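Local structure of ferrous iron uptake transporter protein B (3TAH) at residues V110-D118 with L136-K147; E94-E105 with I246-C257. The protein is probably the GTP-driven transporter for ferrous iron uptake, of which this chain is the cytosolic G-protein domain, here holding a fluorescent GDP analogue. The protein carries 1 engineered substitution. One frame throughout, in Å; residues are numbered along the deposited sequence.

Interaction 1 of 2, residues V110-D118 with L136-K147; sequences VTIALNMID and LGVPVVATSALK. With BGO (3'-O-(N-methylanthraniloyl)guanosine-5'-diphosphate), chain C.
D118 and S144 meet at the guanine end of a nucleotide site, where two neighbouring parallel strands of the P-loop G-domain sheet end. N115 to D118, sequence NMID, fit the NKxD guanine-recognition motif of GTPases, with methionine in the lysine place. S144 and A145 match the SA pair of the fifth GTPase motif. D118 grips the base end-on. Its OD1 accepts from N1 of the nucleotide at 2.8 Å in a nearly straight bond (178°), and its OD2 accepts from the N2 amino group. Chi1 of 61° tucks the D118 carboxylate between its own backbone N and carbonyl carbon. S144 OG donates to D118 OD1 at 2.6 Å, from well above the carboxylate plane. The same OG accepts from K147 N, an ST motif, so the hydroxyl that steadies D118 is itself held. The N115 and T143 side chains cross at about a right angle. T143 OG1 donates to N115 OD1 at 3.0 Å, tilted from the amide plane. This bond helps fix the amide flip, and N115 ND2 donates to N7 of the base and to S14 O of the P-loop. A145 N donates to the base carbonyl O6 at 2.8 Å. M116 N donates to the same O6 at 3.3 Å, while L146 CD2 lies by N2. Behind the pocket, I112 to L114 pair with V140 to A142. I112 and V140 lie side by side and point the same way, with V140 CG1 also against L114 CB. At the far end the I112 and L136 side chains cross at about a right angle. They meet through their CD1 atoms, 3.5 Å apart, and V138 CG2 lies 3.7 Å from the same I112 CD1.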
loop_
_atom_site.group_PDB
_atom_site.type_symbol
_atom_site.label_atom_id
_atom_site.label_comp_id
_atom_site.label_asym_id
_atom_site.label_seq_id
_atom_site.Cartn_x
_atom_site.Cartn_y
_atom_site.Cartn_z
ATOM N N VAL A 110 -4.613 -5.050 3.398
ATOM C CA VAL A 110 -4.998 -3.647 3.424
ATOM C C VAL A 110 -6.485 -3.492 3.729
ATOM O O VAL A 110 -7.298 -4.257 3.208
ATOM C CB VAL A 110 -4.660 -2.985 2.059
ATOM C CG1 VAL A 110 -5.292 -1.615 1.926
ATOM C CG2 VAL A 110 -3.135 -2.935 1.883
ATOM N N THR A 111 -6.812 -2.517 4.589
ATOM C CA THR A 111 -8.174 -2.056 4.852
ATOM C C THR A 111 -8.148 -0.544 4.550
ATOM O O THR A 111 -7.231 0.151 4.985
ATOM C CB THR A 111 -8.591 -2.301 6.306
ATOM O OG1 THR A 111 -8.685 -3.712 6.551
ATOM C CG2 THR A 111 -9.935 -1.628 6.614
ATOM N N ILE A 112 -9.131 -0.033 3.811
ATOM C CA ILE A 112 -9.134 1.383 3.412
ATOM C C ILE A 112 -10.112 2.195 4.252
ATOM O O ILE A 112 -11.265 1.792 4.371
ATOM C CB ILE A 112 -9.485 1.565 1.917
ATOM C CG1 ILE A 112 -8.361 1.039 1.012
ATOM C CG2 ILE A 112 -9.765 3.038 1.598
ATOM C CD1 ILE A 112 -8.722 1.069 -0.510
ATOM N N ALA A 113 -9.643 3.310 4.832
ATOM C CA ALA A 113 -10.513 4.339 5.409
ATOM C C ALA A 113 -10.683 5.323 4.260
ATOM O O ALA A 113 -9.757 6.047 3.913
ATOM C CB ALA A 113 -9.890 5.023 6.640
ATOM N N LEU A 114 -11.876 5.329 3.674
ATOM C CA LEU A 114 -12.198 6.176 2.546
ATOM C C LEU A 114 -12.658 7.469 3.197
ATOM O O LEU A 114 -13.857 7.639 3.470
ATOM C CB LEU A 114 -13.271 5.523 1.666
ATOM C CG LEU A 114 -13.730 6.324 0.438
ATOM C CD1 LEU A 114 -12.573 6.479 -0.538
ATOM C CD2 LEU A 114 -14.927 5.699 -0.269
ATOM N N ASN A 115 -11.679 8.350 3.436
ATOM C CA ASN A 115 -11.816 9.547 4.266
ATOM C C ASN A 115 -12.270 10.766 3.440
ATOM O O ASN A 115 -12.288 10.714 2.209
ATOM C CB ASN A 115 -10.496 9.781 5.041
ATOM C CG ASN A 115 -10.641 10.758 6.205
ATOM O OD1 ASN A 115 -11.544 10.628 7.031
ATOM N ND2 ASN A 115 -9.744 11.738 6.277
ATOM N N MET A 116 -12.645 11.859 4.103
ATOM C CA MET A 116 -13.176 13.058 3.435
ATOM C C MET A 116 -14.526 12.798 2.783
ATOM O O MET A 116 -14.909 13.520 1.858
ATOM C CB MET A 116 -12.236 13.586 2.353
ATOM C CG MET A 116 -10.843 13.871 2.832
ATOM S SD MET A 116 -10.766 15.532 3.519
ATOM C CE MET A 116 -9.068 15.518 4.069
ATOM N N ILE A 117 -15.245 11.782 3.259
ATOM C CA ILE A 117 -16.508 11.385 2.641
ATOM C C ILE A 117 -17.568 12.506 2.739
ATOM O O ILE A 117 -18.442 12.635 1.867
ATOM C CB ILE A 117 -17.007 10.008 3.208
ATOM C CG1 ILE A 117 -17.794 9.249 2.140
ATOM C CG2 ILE A 117 -17.808 10.173 4.512
ATOM C CD1 ILE A 117 -16.917 8.746 0.985
ATOM N N ASP A 118 -17.476 13.321 3.787
ATOM C CA ASP A 118 -18.394 14.464 3.956
ATOM C C ASP A 118 -18.187 15.577 2.912
ATOM O O ASP A 118 -19.126 16.300 2.591
ATOM C CB ASP A 118 -18.249 15.059 5.359
ATOM C CG ASP A 118 -16.849 15.582 5.625
ATOM O OD1 ASP A 118 -15.920 14.755 5.681
ATOM O OD2 ASP A 118 -16.658 16.806 5.772
ATOM N N LEU A 136 -11.401 -3.570 -5.728
ATOM C CA LEU A 136 -10.034 -3.451 -5.178
ATOM C C LEU A 136 -9.557 -4.703 -4.449
ATOM O O LEU A 136 -8.353 -4.857 -4.241
ATOM C CB LEU A 136 -9.910 -2.258 -4.223
ATOM C CG LEU A 136 -9.845 -0.871 -4.835
ATOM C CD1 LEU A 136 -9.829 0.183 -3.722
ATOM C CD2 LEU A 136 -8.615 -0.709 -5.756
ATOM N N GLY A 137 -10.486 -5.572 -4.053
ATOM C CA GLY A 137 -10.175 -6.780 -3.302
ATOM C C GLY A 137 -9.734 -6.493 -1.872
ATOM O O GLY A 137 -8.982 -7.271 -1.293
ATOM N N VAL A 138 -10.193 -5.374 -1.311
ATOM C CA VAL A 138 -9.894 -4.999 0.072
ATOM C C VAL A 138 -11.137 -4.433 0.742
ATOM O O VAL A 138 -11.986 -3.846 0.070
ATOM C CB VAL A 138 -8.789 -3.940 0.193
ATOM C CG1 VAL A 138 -7.478 -4.476 -0.399
ATOM C CG2 VAL A 138 -9.204 -2.591 -0.428
ATOM N N PRO A 139 -11.243 -4.598 2.069
ATOM C CA PRO A 139 -12.331 -3.921 2.770
ATOM C C PRO A 139 -12.208 -2.406 2.624
ATOM O O PRO A 139 -11.093 -1.873 2.625
ATOM C CB PRO A 139 -12.125 -4.327 4.240
ATOM C CG PRO A 139 -11.221 -5.510 4.215
ATOM C CD PRO A 139 -10.435 -5.445 2.961
ATOM N N VAL A 140 -13.346 -1.730 2.491
ATOM C CA VAL A 140 -13.387 -0.273 2.441
ATOM C C VAL A 140 -14.488 0.219 3.386
ATOM O O VAL A 140 -15.612 -0.288 3.337
ATOM C CB VAL A 140 -13.673 0.252 1.007
ATOM C CG1 VAL A 140 -13.650 1.781 0.981
ATOM C CG2 VAL A 140 -12.668 -0.305 -0.016
ATOM N N VAL A 141 -14.165 1.199 4.223
ATOM C CA VAL A 141 -15.117 1.840 5.132
ATOM C C VAL A 141 -15.060 3.360 4.943
ATOM O O VAL A 141 -13.988 3.961 5.047
ATOM C CB VAL A 141 -14.808 1.490 6.606
ATOM C CG1 VAL A 141 -15.768 2.235 7.554
ATOM C CG2 VAL A 141 -14.895 -0.009 6.837
ATOM N N ALA A 142 -16.207 3.982 4.663
ATOM C CA ALA A 142 -16.290 5.422 4.496
ATOM C C ALA A 142 -16.082 6.062 5.859
ATOM O O ALA A 142 -16.710 5.652 6.841
ATOM C CB ALA A 142 -17.634 5.843 3.920
ATOM N N THR A 143 -15.187 7.046 5.919
ATOM C CA THR A 143 -14.941 7.779 7.149
ATOM C C THR A 143 -14.930 9.292 6.917
ATOM O O THR A 143 -14.724 9.775 5.798
ATOM C CB THR A 143 -13.577 7.401 7.819
ATOM O OG1 THR A 143 -12.488 7.806 6.983
ATOM C CG2 THR A 143 -13.475 5.915 8.085
ATOM N N SER A 144 -15.157 10.016 8.010
ATOM C CA SER A 144 -14.966 11.463 8.070
ATOM C C SER A 144 -14.285 11.778 9.394
ATOM O O SER A 144 -14.873 11.571 10.458
ATOM C CB SER A 144 -16.293 12.222 7.972
ATOM O OG SER A 144 -16.055 13.618 8.035
ATOM N N ALA A 145 -13.041 12.250 9.318
ATOM C CA ALA A 145 -12.314 12.699 10.503
ATOM C C ALA A 145 -12.974 13.960 11.084
ATOM O O ALA A 145 -12.996 14.141 12.301
ATOM C CB ALA A 145 -10.834 12.938 10.172
ATOM N N LEU A 146 -13.535 14.816 10.230
ATOM C CA LEU A 146 -14.210 16.044 10.689
ATOM C C LEU A 146 -15.495 15.719 11.458
ATOM O O LEU A 146 -15.650 16.086 12.638
ATOM C CB LEU A 146 -14.510 16.980 9.507
ATOM C CG LEU A 146 -15.303 18.264 9.828
ATOM C CD1 LEU A 146 -14.575 19.101 10.867
ATOM C CD2 LEU A 146 -15.541 19.061 8.561
ATOM N N LYS A 147 -16.398 15.004 10.795
ATOM C CA LYS A 147 -17.684 14.624 11.377
ATOM C C LYS A 147 -17.572 13.504 12.406
ATOM O O LYS A 147 -18.539 13.223 13.106
ATOM C CB LYS A 147 -18.682 14.210 10.287
ATOM C CG LYS A 147 -18.881 15.227 9.160
ATOM C CD LYS A 147 -19.436 16.564 9.650
ATOM C CE LYS A 147 -19.384 17.627 8.557
ATOM N NZ LYS A 147 -19.673 18.992 9.113
HETATM C "C'" BGO C . -7.104 21.582 8.183
HETATM N N1 BGO C . -13.303 15.666 6.304
HETATM C C2 BGO C . -13.021 17.042 6.152
HETATM N N2 BGO C . -13.970 17.870 5.736
HETATM N N3 BGO C . -11.789 17.503 6.422
HETATM C C4 BGO C . -10.836 16.647 6.850
HETATM C C5 BGO C . -11.056 15.274 7.019
HETATM C C6 BGO C . -12.326 14.766 6.744
HETATM O O6 BGO C . -12.603 13.567 6.875
HETATM N N7 BGO C . -9.909 14.747 7.446
HETATM C C8 BGO C . -8.990 15.710 7.544
HETATM N N9 BGO C . -9.575 16.860 7.183
HETATM P PA BGO C . -4.511 15.985 7.937
HETATM P PB BGO C . -2.433 14.255 6.848
HETATM C "C1'" BGO C . -7.600 23.015 7.891
HETATM O "O1'" BGO C . -6.548 21.310 9.239
HETATM O O1A BGO C . -4.986 15.049 8.960
HETATM C C1B BGO C . -9.045 18.185 7.084
HETATM O O1B BGO C . -2.684 13.114 5.967
HETATM C "C2'" BGO C . -7.640 23.989 8.899
HETATM N "N2'" BGO C . -7.247 23.739 10.152
HETATM O "O2'" BGO C . -8.709 19.228 9.165
HETATM O O2A BGO C . -3.564 17.085 8.315
HETATM C C2B BGO C . -8.071 18.640 8.049
HETATM O O2B BGO C . -2.203 13.919 8.242
HETATM C "C3'" BGO C . -8.101 25.261 8.574
HETATM O "O3'" BGO C . -7.296 20.632 7.308
HETATM O O3A BGO C . -3.792 15.167 6.730
HETATM C C3B BGO C . -6.825 19.336 7.725
HETATM O O3B BGO C . -1.423 15.214 6.295
HETATM C "C4'" BGO C . -8.522 25.557 7.292
HETATM O "O4'" BGO C . -8.091 18.130 5.963
HETATM C C4B BGO C . -6.734 18.721 6.330
HETATM C "C5'" BGO C . -8.489 24.600 6.286
HETATM O "O5'" BGO C . -5.794 16.639 7.215
HETATM C C5B BGO C . -5.677 17.614 6.168
HETATM C "C6'" BGO C . -8.023 23.315 6.592
HETATM C "CM'" BGO C . -6.803 24.793 11.082
#

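Interaction 2 of 2, residues E94-E105 with I246-C257; sequences ERNLYLTTQLIE and INERYAFIERVC
R249 reaches across with its chain extended from CG to NE, and a chi1 of -174°, with CG opposite the backbone N, turns the Y98 ring so that one face meets R249 CD. Together they carry a steep helix-helix crossing between a G-domain helix and a helix of the FeoB cytosolic helical domain. The axes of the two helix segments, 94-105 and 246-257, lie at an angle of 114°. R249 is a knob in a hole formed by Y98, T101, Q102 and E105. Its CD makes a CH-pi contact with the Y98 ring, and ring and guanidinium planes stand 75° apart. Q102 CG covers one face of the guanidinium. At the guanidinium edge, R249 NH1 and NH2 form an end-on salt bridge to a single oxygen, E105 OE1, each at 3.0 Å and in the guanidinium plane. NH2 uses the syn lone pair of OE1; NH1 comes in on the syn side, out of the carboxylate plane. NH1 also donates to T101 OG1, and that hydroxyl donates on to Y98 O. E105 OE2 is hydrogen-bonded to Y174 OH, so both carboxylate oxygens have partners. A water joins R249 NE to Y98 OH. The Y98 and Y250 rings are near parallel but slid apart, their centroids 4.8 Å from each other. Further along, I253 CD1 presses on the backbone between L97 and Y98. The contact ends at C257, whose SG lies 3.8 Å from both L97 CD1 and E94 CG.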
loop_
_atom_site.group_PDB
_atom_site.type_symbol
_atom_site.label_atom_id
_atom_site.label_comp_id
_atom_site.label_asym_id
_atom_site.label_seq_id
_atom_site.Cartn_x
_atom_site.Cartn_y
_atom_site.Cartn_z
ATOM N N GLU A 94 -8.476 8.528 -7.529
ATOM C CA GLU A 94 -7.508 7.875 -8.419
ATOM C C GLU A 94 -6.052 8.142 -8.019
ATOM O O GLU A 94 -5.244 7.206 -7.991
ATOM C CB GLU A 94 -7.779 8.224 -9.891
ATOM C CG GLU A 94 -9.108 7.630 -10.373
ATOM C CD GLU A 94 -9.306 7.656 -11.878
ATOM O OE1 GLU A 94 -8.376 8.040 -12.624
ATOM O OE2 GLU A 94 -10.416 7.276 -12.314
ATOM N N ARG A 95 -5.727 9.398 -7.713
ATOM C CA ARG A 95 -4.380 9.783 -7.281
ATOM C C ARG A 95 -3.966 9.066 -5.992
ATOM O O ARG A 95 -2.827 8.640 -5.884
ATOM C CB ARG A 95 -4.243 11.303 -7.083
ATOM C CG ARG A 95 -2.826 11.751 -6.645
ATOM C CD ARG A 95 -2.583 13.277 -6.722
ATOM N NE ARG A 95 -3.303 14.010 -5.684
ATOM C CZ ARG A 95 -3.556 15.325 -5.688
ATOM N NH1 ARG A 95 -3.156 16.116 -6.676
ATOM N NH2 ARG A 95 -4.235 15.860 -4.672
ATOM N N ASN A 96 -4.888 8.957 -5.038
ATOM C CA ASN A 96 -4.624 8.276 -3.768
ATOM C C ASN A 96 -4.443 6.751 -3.906
ATOM O O ASN A 96 -3.654 6.154 -3.166
ATOM C CB ASN A 96 -5.725 8.555 -2.743
ATOM C CG ASN A 96 -5.596 9.920 -2.086
ATOM O OD1 ASN A 96 -5.462 10.022 -0.855
ATOM N ND2 ASN A 96 -5.653 10.971 -2.884
ATOM N N LEU A 97 -5.170 6.130 -4.842
ATOM C CA LEU A 97 -5.090 4.670 -5.028
ATOM C C LEU A 97 -3.778 4.212 -5.678
ATOM O O LEU A 97 -3.480 3.022 -5.683
ATOM C CB LEU A 97 -6.292 4.121 -5.814
ATOM C CG LEU A 97 -7.665 4.229 -5.137
ATOM C CD1 LEU A 97 -8.735 3.831 -6.126
ATOM C CD2 LEU A 97 -7.752 3.370 -3.838
ATOM N N TYR A 98 -3.000 5.139 -6.229
ATOM C CA TYR A 98 -1.684 4.801 -6.763
ATOM C C TYR A 98 -0.832 4.132 -5.685
ATOM O O TYR A 98 -0.300 3.031 -5.879
ATOM C CB TYR A 98 -1.015 6.052 -7.324
ATOM C CG TYR A 98 0.284 5.791 -8.032
ATOM C CD1 TYR A 98 0.307 5.390 -9.368
ATOM C CD2 TYR A 98 1.496 5.962 -7.378
ATOM C CE1 TYR A 98 1.486 5.151 -10.017
ATOM C CE2 TYR A 98 2.689 5.728 -8.033
ATOM C CZ TYR A 98 2.669 5.324 -9.346
ATOM O OH TYR A 98 3.840 5.092 -9.989
ATOM N N LEU A 99 -0.742 4.779 -4.533
ATOM C CA LEU A 99 -0.072 4.190 -3.380
ATOM C C LEU A 99 -0.755 2.876 -2.947
ATOM O O LEU A 99 -0.084 1.899 -2.655
ATOM C CB LEU A 99 -0.065 5.170 -2.202
ATOM C CG LEU A 99 0.590 4.687 -0.901
ATOM C CD1 LEU A 99 2.096 4.401 -1.064
ATOM C CD2 LEU A 99 0.346 5.692 0.216
ATOM N N THR A 100 -2.089 2.867 -2.909
ATOM C CA THR A 100 -2.844 1.720 -2.450
ATOM C C THR A 100 -2.420 0.443 -3.185
ATOM O O THR A 100 -2.222 -0.611 -2.558
ATOM C CB THR A 100 -4.352 1.961 -2.640
ATOM O OG1 THR A 100 -4.736 3.175 -1.974
ATOM C CG2 THR A 100 -5.144 0.766 -2.116
ATOM N N THR A 101 -2.252 0.540 -4.507
ATOM C CA THR A 101 -1.870 -0.648 -5.291
ATOM C C THR A 101 -0.539 -1.223 -4.797
ATOM O O THR A 101 -0.353 -2.438 -4.711
ATOM C CB THR A 101 -1.823 -0.366 -6.821
ATOM O OG1 THR A 101 -0.820 0.613 -7.129
ATOM C CG2 THR A 101 -3.193 0.085 -7.364
ATOM N N GLN A 102 0.385 -0.342 -4.454
ATOM C CA GLN A 102 1.681 -0.749 -3.940
ATOM C C GLN A 102 1.616 -1.339 -2.539
ATOM O O GLN A 102 2.349 -2.277 -2.230
ATOM C CB GLN A 102 2.643 0.435 -3.959
ATOM C CG GLN A 102 2.897 1.008 -5.342
ATOM C CD GLN A 102 3.685 2.286 -5.270
ATOM O OE1 GLN A 102 4.771 2.298 -4.700
ATOM N NE2 GLN A 102 3.144 3.372 -5.824
ATOM N N LEU A 103 0.743 -0.780 -1.703
ATOM C CA LEU A 103 0.502 -1.320 -0.361
ATOM C C LEU A 103 -0.039 -2.755 -0.419
ATOM O O LEU A 103 0.430 -3.621 0.329
ATOM C CB LEU A 103 -0.437 -0.415 0.434
ATOM C CG LEU A 103 0.066 1.014 0.700
ATOM C CD1 LEU A 103 -1.054 1.878 1.304
ATOM C CD2 LEU A 103 1.326 1.047 1.595
ATOM N N ILE A 104 -1.002 -3.016 -1.311
ATOM C CA ILE A 104 -1.565 -4.362 -1.457
ATOM C C ILE A 104 -0.452 -5.353 -1.794
ATOM O O ILE A 104 -0.412 -6.464 -1.273
ATOM C CB ILE A 104 -2.701 -4.398 -2.523
ATOM C CG1 ILE A 104 -3.901 -3.549 -2.061
ATOM C CG2 ILE A 104 -3.153 -5.848 -2.792
ATOM C CD1 ILE A 104 -4.987 -3.274 -3.126
ATOM N N GLU A 105 0.458 -4.935 -2.668
ATOM C CA GLU A 105 1.539 -5.790 -3.155
ATOM C C GLU A 105 2.555 -6.199 -2.072
ATOM O O GLU A 105 3.266 -7.188 -2.245
ATOM C CB GLU A 105 2.233 -5.106 -4.329
ATOM C CG GLU A 105 1.303 -5.057 -5.547
ATOM C CD GLU A 105 1.706 -4.062 -6.610
ATOM O OE1 GLU A 105 2.668 -3.285 -6.407
ATOM O OE2 GLU A 105 1.044 -4.068 -7.668
ATOM N N ILE A 246 3.897 2.251 -14.090
ATOM C CA ILE A 246 3.085 3.436 -13.812
ATOM C C ILE A 246 1.778 3.407 -14.587
ATOM O O ILE A 246 0.703 3.592 -14.010
ATOM C CB ILE A 246 3.838 4.747 -14.165
ATOM C CG1 ILE A 246 4.988 5.015 -13.191
ATOM C CG2 ILE A 246 2.884 5.915 -14.144
ATOM C CD1 ILE A 246 5.857 6.227 -13.606
ATOM N N ASN A 247 1.873 3.151 -15.894
ATOM C CA ASN A 247 0.689 3.120 -16.752
ATOM C C ASN A 247 -0.263 2.009 -16.343
ATOM O O ASN A 247 -1.478 2.213 -16.326
ATOM C CB ASN A 247 1.090 2.977 -18.235
ATOM C CG ASN A 247 1.834 4.190 -18.766
ATOM O OD1 ASN A 247 1.743 5.279 -18.203
ATOM N ND2 ASN A 247 2.574 4.008 -19.870
ATOM N N GLU A 248 0.287 0.827 -16.013
ATOM C CA GLU A 248 -0.542 -0.307 -15.573
ATOM C C GLU A 248 -1.249 -0.026 -14.249
ATOM O O GLU A 248 -2.417 -0.392 -14.109
ATOM C CB GLU A 248 0.253 -1.626 -15.503
ATOM C CG GLU A 248 0.640 -2.189 -16.866
ATOM C CD GLU A 248 -0.548 -2.440 -17.781
ATOM O OE1 GLU A 248 -1.566 -2.990 -17.341
ATOM O OE2 GLU A 248 -0.450 -2.083 -18.964
ATOM N N ARG A 249 -0.570 0.608 -13.288
ATOM C CA ARG A 249 -1.224 0.995 -12.029
ATOM C C ARG A 249 -2.431 1.905 -12.283
ATOM O O ARG A 249 -3.529 1.636 -11.823
ATOM C CB ARG A 249 -0.252 1.673 -11.048
ATOM C CG ARG A 249 0.855 0.798 -10.520
ATOM C CD ARG A 249 1.692 1.493 -9.428
ATOM N NE ARG A 249 2.851 0.667 -9.086
ATOM C CZ ARG A 249 2.787 -0.456 -8.373
ATOM N NH1 ARG A 249 1.627 -0.893 -7.884
ATOM N NH2 ARG A 249 3.899 -1.148 -8.135
ATOM N N TYR A 250 -2.227 2.984 -13.028
ATOM C CA TYR A 250 -3.327 3.896 -13.353
ATOM C C TYR A 250 -4.429 3.257 -14.186
ATOM O O TYR A 250 -5.596 3.554 -13.959
ATOM C CB TYR A 250 -2.820 5.197 -14.005
ATOM C CG TYR A 250 -2.169 6.128 -13.013
ATOM C CD1 TYR A 250 -2.893 6.666 -11.954
ATOM C CD2 TYR A 250 -0.823 6.487 -13.128
ATOM C CE1 TYR A 250 -2.292 7.517 -11.026
ATOM C CE2 TYR A 250 -0.224 7.338 -12.208
ATOM C CZ TYR A 250 -0.961 7.850 -11.158
ATOM O OH TYR A 250 -0.373 8.701 -10.244
ATOM N N ALA A 251 -4.088 2.366 -15.116
ATOM C CA ALA A 251 -5.126 1.665 -15.893
ATOM C C ALA A 251 -6.024 0.817 -14.978
ATOM O O ALA A 251 -7.263 0.865 -15.082
ATOM C CB ALA A 251 -4.505 0.847 -17.025
ATOM N N PHE A 252 -5.399 0.056 -14.075
ATOM C CA PHE A 252 -6.121 -0.741 -13.095
ATOM C C PHE A 252 -7.052 0.127 -12.252
ATOM O O PHE A 252 -8.238 -0.181 -12.082
ATOM C CB PHE A 252 -5.138 -1.479 -12.184
ATOM C CG PHE A 252 -5.795 -2.121 -11.001
ATOM C CD1 PHE A 252 -6.416 -3.366 -11.118
ATOM C CD2 PHE A 252 -5.789 -1.490 -9.761
ATOM C CE1 PHE A 252 -7.030 -3.955 -10.021
ATOM C CE2 PHE A 252 -6.397 -2.076 -8.665
ATOM C CZ PHE A 252 -7.016 -3.309 -8.794
ATOM N N ILE A 253 -6.493 1.220 -11.725
ATOM C CA ILE A 253 -7.234 2.186 -10.903
ATOM C C ILE A 253 -8.436 2.761 -11.661
ATOM O O ILE A 253 -9.536 2.814 -11.110
ATOM C CB ILE A 253 -6.325 3.318 -10.405
ATOM C CG1 ILE A 253 -5.305 2.780 -9.406
ATOM C CG2 ILE A 253 -7.130 4.446 -9.731
ATOM C CD1 ILE A 253 -4.145 3.730 -9.196
ATOM N N GLU A 254 -8.227 3.179 -12.906
ATOM C CA GLU A 254 -9.338 3.698 -13.711
ATOM C C GLU A 254 -10.444 2.666 -13.926
ATOM O O GLU A 254 -11.640 3.015 -13.812
ATOM C CB GLU A 254 -8.836 4.248 -15.054
ATOM C CG GLU A 254 -7.970 5.490 -14.900
ATOM C CD GLU A 254 -7.576 6.132 -16.208
ATOM O OE1 GLU A 254 -8.298 5.982 -17.228
ATOM O OE2 GLU A 254 -6.533 6.815 -16.202
ATOM N N ARG A 255 -10.052 1.423 -14.232
ATOM C CA ARG A 255 -10.994 0.310 -14.421
ATOM C C ARG A 255 -11.801 0.068 -13.156
ATOM O O ARG A 255 -13.029 -0.014 -13.199
ATOM C CB ARG A 255 -10.274 -0.988 -14.822
ATOM C CG ARG A 255 -9.721 -1.042 -16.244
ATOM C CD ARG A 255 -9.331 -2.477 -16.663
ATOM N NE ARG A 255 -8.266 -3.099 -15.853
ATOM C CZ ARG A 255 -6.950 -2.975 -16.032
ATOM N NH1 ARG A 255 -6.440 -2.222 -17.001
ATOM N NH2 ARG A 255 -6.110 -3.617 -15.206
ATOM N N VAL A 256 -11.116 -0.012 -12.017
ATOM C CA VAL A 256 -11.790 -0.191 -10.733
ATOM C C VAL A 256 -12.769 0.949 -10.454
ATOM O O VAL A 256 -13.938 0.693 -10.110
ATOM C CB VAL A 256 -10.779 -0.300 -9.567
ATOM C CG1 VAL A 256 -11.521 -0.276 -8.231
ATOM C CG2 VAL A 256 -9.928 -1.567 -9.719
ATOM N N CYS A 257 -12.317 2.193 -10.606
ATOM C CA CYS A 257 -13.176 3.346 -10.303
ATOM C C CYS A 257 -14.389 3.422 -11.236
ATOM O O CYS A 257 -15.477 3.775 -10.790
ATOM C CB CYS A 257 -12.387 4.656 -10.292
ATOM S SG CYS A 257 -11.171 4.711 -8.949
HETATM O O HOH W 1 -12.447 5.516 -13.985
HETATM O O HOH W 2 4.583 2.534 -10.370
#

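In the fold
From the N terminus, the chain first enters interaction 2 through helix 93-105. Strand 110-115 follows directly and opens interaction 1. Helices 117-122 and 129-136 then lead to strand 140-142, which closes this short loop at the sheet edge. The chain goes on through helix 151-159 and the helical region, and helix 241-259 returns to close interaction 2. Interaction 1 is thus nested inside interaction 2. Interaction 1 joins the last two strands of the sheet and builds the base pocket; interaction 2 ties the helical domain to the G domain. Their centres lie about 16 Å apart, yet they touch: L136 packs on L97 and V256, and V110 on helix 93-105.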